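Local coordinates for DUF115 domain-containing protein (Magnetospirillum magneticum AMB-1, PDB 5MU5) that probably glycosylates flagellin as a Maf-family glycosyltransferase and is involved in the formation of bacterial flagella, at residues A[389-394]-A[473-478]; A[396-401]-A[477-482]; A[409-414]-A[499-504]. All coordinates share one frame; numbering follows the deposited sequence.

Contact 1 (A[389-394]-A[473-478]); sequences SGPTVT and RDALGR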
loop_
_atom_site.group_PDB
_atom_site.type_symbol
_atom_site.label_atom_id
_atom_site.label_comp_id
_atom_site.label_asym_id
_atom_site.label_seq_id
_atom_site.Cartn_x
_atom_site.Cartn_y
_atom_site.Cartn_z
ATOM N N SER A 389 -0.576 3.754 12.658
ATOM C CA SER A 389 -1.022 2.927 13.774
ATOM C C SER A 389 -0.494 1.516 13.615
ATOM O O SER A 389 -0.536 0.745 14.580
ATOM C CB SER A 389 -2.553 2.915 13.949
ATOM O OG SER A 389 -3.210 2.285 12.879
ATOM N N GLY A 390 -0.006 1.195 12.408
ATOM C CA GLY A 390 0.633 -0.099 12.108
ATOM C C GLY A 390 2.088 0.108 11.718
ATOM O O GLY A 390 2.542 1.261 11.634
ATOM N N PRO A 391 2.801 -0.977 11.378
ATOM C CA PRO A 391 2.309 -2.340 11.223
ATOM C C PRO A 391 2.104 -3.146 12.506
ATOM O O PRO A 391 1.399 -4.148 12.473
ATOM C CB PRO A 391 3.395 -3.007 10.359
ATOM C CG PRO A 391 4.642 -2.241 10.652
ATOM C CD PRO A 391 4.177 -0.835 10.842
ATOM N N THR A 392 2.712 -2.747 13.611
ATOM C CA THR A 392 2.540 -3.474 14.875
ATOM C C THR A 392 1.977 -2.572 16.013
ATOM O O THR A 392 1.863 -1.325 15.887
ATOM C CB THR A 392 3.859 -4.109 15.298
ATOM O OG1 THR A 392 4.827 -3.075 15.496
ATOM C CG2 THR A 392 4.352 -5.037 14.193
ATOM N N VAL A 393 1.649 -3.224 17.125
ATOM C CA VAL A 393 0.920 -2.596 18.225
ATOM C C VAL A 393 1.745 -1.528 18.949
ATOM O O VAL A 393 1.196 -0.608 19.560
ATOM C CB VAL A 393 0.345 -3.668 19.188
ATOM C CG1 VAL A 393 1.460 -4.457 19.879
ATOM C CG2 VAL A 393 -0.614 -3.040 20.202
ATOM N N THR A 394 3.058 -1.627 18.830
ATOM C CA THR A 394 3.963 -0.604 19.349
ATOM C C THR A 394 3.804 0.718 18.603
ATOM O O THR A 394 3.969 1.792 19.200
ATOM C CB THR A 394 5.422 -1.092 19.268
ATOM O OG1 THR A 394 5.609 -2.104 20.272
ATOM C CG2 THR A 394 6.352 -0.001 19.567
ATOM N N ARG A 473 10.098 -0.010 13.035
ATOM C CA ARG A 473 11.047 1.049 13.383
ATOM C C ARG A 473 10.864 2.304 12.553
ATOM O O ARG A 473 10.915 3.425 13.080
ATOM C CB ARG A 473 12.467 0.551 13.191
ATOM C CG ARG A 473 13.547 1.587 13.458
ATOM C CD ARG A 473 14.851 1.133 12.824
ATOM N NE ARG A 473 14.759 1.233 11.385
ATOM C CZ ARG A 473 15.683 0.802 10.535
ATOM N NH1 ARG A 473 16.801 0.239 10.986
ATOM N NH2 ARG A 473 15.475 0.937 9.228
ATOM N N ASP A 474 10.708 2.140 11.236
ATOM C CA ASP A 474 10.518 3.303 10.372
ATOM C C ASP A 474 9.193 4.020 10.679
ATOM O O ASP A 474 9.129 5.250 10.610
ATOM C CB ASP A 474 10.607 2.926 8.874
ATOM C CG ASP A 474 12.044 2.500 8.433
ATOM O OD1 ASP A 474 12.982 2.387 9.266
ATOM O OD2 ASP A 474 12.236 2.264 7.223
ATOM N N ALA A 475 8.137 3.275 11.030
ATOM C CA ALA A 475 6.837 3.931 11.305
ATOM C C ALA A 475 6.901 4.734 12.618
ATOM O O ALA A 475 6.322 5.821 12.724
ATOM C CB ALA A 475 5.691 2.931 11.307
ATOM N N LEU A 476 7.664 4.230 13.580
ATOM C CA LEU A 476 7.863 4.919 14.851
ATOM C C LEU A 476 8.609 6.217 14.670
ATOM O O LEU A 476 8.185 7.245 15.188
ATOM C CB LEU A 476 8.629 4.049 15.842
ATOM C CG LEU A 476 7.891 2.878 16.479
ATOM C CD1 LEU A 476 8.841 2.074 17.351
ATOM C CD2 LEU A 476 6.705 3.359 17.293
ATOM N N GLY A 477 9.716 6.187 13.934
ATOM C CA GLY A 477 10.490 7.401 13.669
ATOM C C GLY A 477 9.678 8.419 12.908
ATOM O O GLY A 477 9.692 9.624 13.184
ATOM N N ARG A 478 8.958 7.948 11.929
ATOM C CA ARG A 478 8.159 8.842 11.126
ATOM C C ARG A 478 7.034 9.513 11.973
ATOM O O ARG A 478 6.855 10.709 11.896
ATOM C CB ARG A 478 7.605 8.082 9.903
ATOM C CG ARG A 478 6.593 8.879 9.088
ATOM C CD ARG A 478 6.156 8.187 7.787
ATOM N NE ARG A 478 5.528 6.877 8.009
ATOM C CZ ARG A 478 6.121 5.687 7.839
ATOM N NH1 ARG A 478 7.388 5.584 7.431
ATOM N NH2 ARG A 478 5.429 4.573 8.072
#
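The loop that leads into helix 393-404 runs past the flank of helix 467-482, with Gly390 CA 7.4 Å from Ala475 CA and Thr394 CA 8.1 Å from Leu476 CA. No hydrogen bond joins the two segments; methyl groups of helix 467-482 pack against carbonyl oxygens and apolar carbons of the loop and helix start. At the loop, the Ala475 methyl CB points to the other segment and sits 3.6 Å from Gly390 O. The same CB lies 4.1 Å from Pro391 CD, so one methyl touches the residues on both sides of the cis peptide before Pro391. The proline also packs on Ile468, Trp471 and Thr472, one and two turns earlier in the same helix. Both helices lie side by side on one face of a mostly parallel, Rossmann-like sheet; the first falls in the MptE-like family region. At the start of that helix, a chi1 of -72° sets Thr394 OG1 beside the backbone N and CG2 trans to it, and the side chain crosses Leu476 at about a right angle. Both leucine methyls reach Thr394: Leu476 CD1 is 3.9 Å from Thr394 CG2, while CD2 comes to 3.7 Å from the backbone atom Thr394 O. On the sheet side Thr394 rests on Cys303 of strand 299-303. Farther along helix 467-482, Arg478 reaches back through NH2 to a salt bridge with Asp388, just ahead of the loop.

Contact 2 (A[396-401]-A[477-482]); sequences TGTTAA and GRIIGR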
loop_
_atom_site.group_PDB
_atom_site.type_symbol
_atom_site.label_atom_id
_atom_site.label_comp_id
_atom_site.label_asym_id
_atom_site.label_seq_id
_atom_site.Cartn_x
_atom_site.Cartn_y
_atom_site.Cartn_z
ATOM N N THR A 396 0.925 1.536 17.254
ATOM C CA THR A 396 -0.407 1.967 17.689
ATOM C C THR A 396 -0.318 2.760 18.969
ATOM O O THR A 396 -0.923 3.812 19.087
ATOM C CB THR A 396 -1.342 0.764 17.935
ATOM O OG1 THR A 396 -1.251 -0.162 16.839
ATOM C CG2 THR A 396 -2.773 1.236 18.116
ATOM N N GLY A 397 0.452 2.258 19.929
ATOM C CA GLY A 397 0.619 2.958 21.205
ATOM C C GLY A 397 1.349 4.285 21.056
ATOM O O GLY A 397 0.987 5.271 21.666
ATOM N N THR A 398 2.380 4.318 20.236
ATOM C CA THR A 398 3.127 5.545 20.038
ATOM C C THR A 398 2.277 6.599 19.364
ATOM O O THR A 398 2.251 7.750 19.794
ATOM C CB THR A 398 4.356 5.266 19.197
ATOM O OG1 THR A 398 5.148 4.289 19.882
ATOM C CG2 THR A 398 5.154 6.536 18.978
ATOM N N THR A 399 1.556 6.215 18.318
ATOM C CA THR A 399 0.775 7.193 17.567
ATOM C C THR A 399 -0.430 7.635 18.397
ATOM O O THR A 399 -0.793 8.815 18.369
ATOM C CB THR A 399 0.366 6.703 16.148
ATOM O OG1 THR A 399 -0.235 7.788 15.424
ATOM C CG2 THR A 399 -0.644 5.579 16.207
ATOM N N ALA A 400 -1.019 6.701 19.153
ATOM C CA ALA A 400 -2.155 7.034 20.035
ATOM C C ALA A 400 -1.707 8.044 21.068
ATOM O O ALA A 400 -2.415 9.000 21.350
ATOM C CB ALA A 400 -2.712 5.801 20.728
ATOM N N ALA A 401 -0.528 7.835 21.635
ATOM C CA ALA A 401 -0.019 8.727 22.676
ATOM C C ALA A 401 0.182 10.156 22.172
ATOM O O ALA A 401 -0.152 11.117 22.855
ATOM C CB ALA A 401 1.279 8.189 23.233
ATOM N N GLY A 477 9.716 6.187 13.934
ATOM C CA GLY A 477 10.490 7.401 13.669
ATOM C C GLY A 477 9.678 8.419 12.908
ATOM O O GLY A 477 9.692 9.624 13.184
ATOM N N ARG A 478 8.958 7.948 11.929
ATOM C CA ARG A 478 8.159 8.842 11.126
ATOM C C ARG A 478 7.034 9.513 11.973
ATOM O O ARG A 478 6.855 10.709 11.896
ATOM C CB ARG A 478 7.605 8.082 9.903
ATOM C CG ARG A 478 6.593 8.879 9.088
ATOM C CD ARG A 478 6.156 8.187 7.787
ATOM N NE ARG A 478 5.528 6.877 8.009
ATOM C CZ ARG A 478 6.121 5.687 7.839
ATOM N NH1 ARG A 478 7.388 5.584 7.431
ATOM N NH2 ARG A 478 5.429 4.573 8.072
ATOM N N ILE A 479 6.266 8.776 12.770
ATOM C CA ILE A 479 5.192 9.452 13.528
ATOM C C ILE A 479 5.793 10.407 14.552
ATOM O O ILE A 479 5.339 11.535 14.710
ATOM C CB ILE A 479 4.165 8.467 14.173
ATOM C CG1 ILE A 479 2.905 9.210 14.618
ATOM C CG2 ILE A 479 4.753 7.718 15.348
ATOM C CD1 ILE A 479 2.107 9.791 13.474
ATOM N N ILE A 480 6.863 9.996 15.206
ATOM C CA ILE A 480 7.482 10.864 16.192
ATOM C C ILE A 480 7.975 12.143 15.534
ATOM O O ILE A 480 7.747 13.243 16.052
ATOM C CB ILE A 480 8.575 10.138 16.975
ATOM C CG1 ILE A 480 7.916 9.100 17.903
ATOM C CG2 ILE A 480 9.352 11.114 17.827
ATOM C CD1 ILE A 480 8.860 8.055 18.458
ATOM N N GLY A 481 8.622 12.000 14.379
ATOM C CA GLY A 481 9.072 13.147 13.599
ATOM C C GLY A 481 7.999 14.177 13.268
ATOM O O GLY A 481 8.256 15.355 13.303
ATOM N N ARG A 482 6.789 13.743 12.977
ATOM C CA ARG A 482 5.703 14.682 12.678
ATOM C C ARG A 482 5.265 15.570 13.864
ATOM O O ARG A 482 4.570 16.556 13.661
ATOM C CB ARG A 482 4.509 13.939 12.103
ATOM C CG ARG A 482 4.825 13.291 10.760
ATOM C CD ARG A 482 3.667 12.467 10.223
ATOM N NE ARG A 482 2.503 13.318 9.996
ATOM C CZ ARG A 482 1.263 12.883 9.771
ATOM N NH1 ARG A 482 0.991 11.578 9.740
ATOM N NH2 ARG A 482 0.284 13.769 9.584
#
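Ile479 has its CG1 trans to the backbone N (chi1 -165°), and Thr399 carries its OG1 in the same relation to its own N (chi1 -172°); these two rotamers bring an ethyl branch and a hydroxyl together. Thr399 OG1 lies 3.5 Å from Ile479 CG1 and 3.6 Å from Ile479 CD1, with the two side chains crossing at about a right angle. The hydroxyl finds its polar partner elsewhere, in a hydrogen bond with Asp387 O, so the isoleucine simply packs over an oxygen already engaged. Thr398 offers a methyl instead. Thr398 and Ile479 slide past each other in opposite directions, with Thr398 CG2 3.8 Å from Ile479 CG2; the same methyl meets Ile480 CG1 at 3.9 Å, touching both isoleucines, while Thr398 OG1 turns back to Thr394 O one turn earlier in its own helix. All four residues are buried. Beyond this core, Arg482 NH1 forms a salt bridge with Asp387, tying the far end of the helix to the loop that also serves Thr399. The axes of segments 396-401 and 477-482 approach to 9.8 Å, with their directions 7° apart, as expected of neighbouring crossover helices on one face of a Rossmann-like parallel sheet.

Contact 3 (A[409-414]-A[499-504]); sequences LYLFGV and ENTRPL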
loop_
_atom_site.group_PDB
_atom_site.type_symbol
_atom_site.label_atom_id
_atom_site.label_comp_id
_atom_site.label_asym_id
_atom_site.label_seq_id
_atom_site.Cartn_x
_atom_site.Cartn_y
_atom_site.Cartn_z
ATOM N N LEU A 409 8.052 11.214 25.756
ATOM C CA LEU A 409 7.817 9.788 25.572
ATOM C C LEU A 409 9.030 8.985 25.932
ATOM O O LEU A 409 10.130 9.352 25.561
ATOM C CB LEU A 409 7.542 9.488 24.098
ATOM C CG LEU A 409 6.149 9.618 23.516
ATOM C CD1 LEU A 409 5.540 10.981 23.761
ATOM C CD2 LEU A 409 6.222 9.347 22.024
ATOM N N TYR A 410 8.808 7.863 26.606
ATOM C CA TYR A 410 9.872 6.930 26.923
ATOM C C TYR A 410 9.495 5.572 26.379
ATOM O O TYR A 410 8.418 5.048 26.676
ATOM C CB TYR A 410 10.106 6.866 28.419
ATOM C CG TYR A 410 10.602 8.177 28.967
ATOM C CD1 TYR A 410 9.720 9.185 29.308
ATOM C CD2 TYR A 410 11.961 8.424 29.112
ATOM C CE1 TYR A 410 10.175 10.396 29.785
ATOM C CE2 TYR A 410 12.425 9.631 29.599
ATOM C CZ TYR A 410 11.525 10.609 29.928
ATOM O OH TYR A 410 11.975 11.808 30.420
ATOM N N LEU A 411 10.376 5.008 25.565
ATOM C CA LEU A 411 10.164 3.662 25.051
ATOM C C LEU A 411 10.913 2.602 25.857
ATOM O O LEU A 411 12.103 2.704 26.107
ATOM C CB LEU A 411 10.585 3.563 23.595
ATOM C CG LEU A 411 10.073 4.617 22.626
ATOM C CD1 LEU A 411 10.704 4.311 21.275
ATOM C CD2 LEU A 411 8.557 4.670 22.531
ATOM N N PHE A 412 10.189 1.564 26.233
ATOM C CA PHE A 412 10.741 0.427 26.927
ATOM C C PHE A 412 10.280 -0.825 26.189
ATOM O O PHE A 412 9.146 -0.885 25.691
ATOM C CB PHE A 412 10.236 0.384 28.366
ATOM C CG PHE A 412 10.630 1.572 29.187
ATOM C CD1 PHE A 412 9.821 2.688 29.228
ATOM C CD2 PHE A 412 11.775 1.547 29.951
ATOM C CE1 PHE A 412 10.162 3.778 30.016
ATOM C CE2 PHE A 412 12.136 2.629 30.723
ATOM C CZ PHE A 412 11.328 3.744 30.764
ATOM N N GLY A 413 11.164 -1.808 26.095
ATOM C CA GLY A 413 10.845 -3.069 25.445
ATOM C C GLY A 413 10.499 -2.940 23.977
ATOM O O GLY A 413 9.764 -3.770 23.449
ATOM N N VAL A 414 10.959 -1.861 23.349
ATOM C CA VAL A 414 10.767 -1.621 21.921
ATOM C C VAL A 414 12.136 -1.909 21.314
ATOM O O VAL A 414 12.853 -0.996 20.913
ATOM C CB VAL A 414 10.361 -0.183 21.619
ATOM C CG1 VAL A 414 10.055 -0.017 20.131
ATOM C CG2 VAL A 414 9.134 0.180 22.408
ATOM N N GLU A 499 14.930 6.577 14.691
ATOM C CA GLU A 499 15.012 8.005 14.361
ATOM C C GLU A 499 14.082 8.832 15.241
ATOM O O GLU A 499 13.004 8.377 15.633
ATOM C CB GLU A 499 14.558 8.279 12.914
ATOM C CG GLU A 499 15.472 7.779 11.829
ATOM C CD GLU A 499 14.930 8.077 10.433
ATOM O OE1 GLU A 499 14.700 9.263 10.102
ATOM O OE2 GLU A 499 14.747 7.125 9.645
ATOM N N ASN A 500 14.488 10.072 15.471
ATOM C CA ASN A 500 13.754 11.028 16.268
ATOM C C ASN A 500 13.597 10.652 17.736
ATOM O O ASN A 500 12.669 11.115 18.393
ATOM C CB ASN A 500 12.418 11.306 15.611
ATOM C CG ASN A 500 12.585 11.967 14.276
ATOM O OD1 ASN A 500 13.245 12.966 14.195
ATOM N ND2 ASN A 500 11.978 11.429 13.244
ATOM N N THR A 501 14.514 9.832 18.243
ATOM C CA THR A 501 14.529 9.438 19.652
ATOM C C THR A 501 15.929 9.637 20.158
ATOM O O THR A 501 16.856 9.602 19.370
ATOM C CB THR A 501 14.188 7.933 19.869
ATOM O OG1 THR A 501 15.233 7.117 19.325
ATOM C CG2 THR A 501 12.895 7.569 19.232
ATOM N N ARG A 502 16.100 9.846 21.457
ATOM C CA ARG A 502 17.441 9.937 22.029
ATOM C C ARG A 502 17.665 8.718 22.909
ATOM O O ARG A 502 16.830 8.376 23.712
ATOM C CB ARG A 502 17.641 11.216 22.843
ATOM C CG ARG A 502 18.303 12.360 22.088
ATOM C CD ARG A 502 19.003 13.347 23.030
ATOM N NE ARG A 502 18.065 13.981 23.961
ATOM C CZ ARG A 502 17.243 14.991 23.657
ATOM N NH1 ARG A 502 17.226 15.505 22.430
ATOM N NH2 ARG A 502 16.421 15.489 24.583
ATOM N N PRO A 503 18.788 8.037 22.740
ATOM C CA PRO A 503 19.091 6.927 23.632
ATOM C C PRO A 503 19.146 7.411 25.066
ATOM O O PRO A 503 19.630 8.492 25.315
ATOM C CB PRO A 503 20.500 6.509 23.190
ATOM C CG PRO A 503 20.573 6.921 21.760
ATOM C CD PRO A 503 19.780 8.182 21.662
ATOM N N LEU A 504 18.677 6.617 26.002
ATOM C CA LEU A 504 18.697 6.999 27.402
ATOM C C LEU A 504 18.668 5.736 28.216
ATOM O O LEU A 504 17.764 4.940 28.075
ATOM C CB LEU A 504 17.464 7.831 27.765
ATOM C CG LEU A 504 17.380 8.266 29.234
ATOM C CD1 LEU A 504 18.431 9.318 29.549
ATOM C CD2 LEU A 504 16.017 8.825 29.580
#
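This is a sparse, wholly apolar contact at one edge of the sheet of the Rossmann-like domain, made by side chains that reach across an intervening strand. Strand 408-412 and the outermost strand 502-503 are not neighbours: strand 488-491 runs between them, parallel to both, and is hydrogen-bonded through its backbone to Leu409 by Asn488 and Phe490 and to Leu411 by Phe490. On its other side strand 408-412 is bonded to strand 275-278 through Tyr410. The nearest CA atoms across the contact, those of Tyr410 and Leu504, are therefore well separated, 8.8 Å apart.

Tyr410 and Leu411, as consecutive strand residues, work on the two faces of the sheet. Leu411 projects to the face that carries helices 393-404 and 467-482, where its CD1 comes within 4.4 Å of Thr501 CG2. That touch is loose, and Asn491 of the middle strand lies against both side chains. The Thr501 hydroxyl is used locally, bonded to Ile498 O, which leaves the methyl as the part that meets the leucine.

On the other face Tyr410 stacks its ring with that of Phe490 in the middle strand, and its OH is hydrogen-bonded to Glu408 OE2. Phe412, two residues on, lies on this face too, packed against helix 284-294. Leu504, just beyond strand 502-503, extends its CG trans to the backbone N (chi1 179°), a torsion that carries the branched end over to the tyrosine. The leucine comes in at the ring's edge, near the ring plane, with Leu504 CD2 3.7 Å from Tyr410 CE2 and 4.1 Å from Tyr410 CD2.

How the contacts relate
Contacts 1 and 2 are successive levels of one helix pair, 393-404 with 467-482, their centres about 7 Å apart and Gly477 and Arg478 common to both. Contact 3 lies at the sheet edge beside them, with only its Leu411-Thr501 side on the helix face; its centre is about 13 Å from that of contact 1 and 11 Å from that of contact 2. Val414 CG1 is packed 3.7 Å from Leu476 CD1, joining contact 3 to contact 1. Gly477 O accepts a hydrogen bond from Asn500 ND2 at 2.9 Å, and Ile480 CD1 lies 4.1 Å from Thr501 CG2. A sulfate, probably from the crystallisation liquor, sits about 5 Å from the Thr394 side chain.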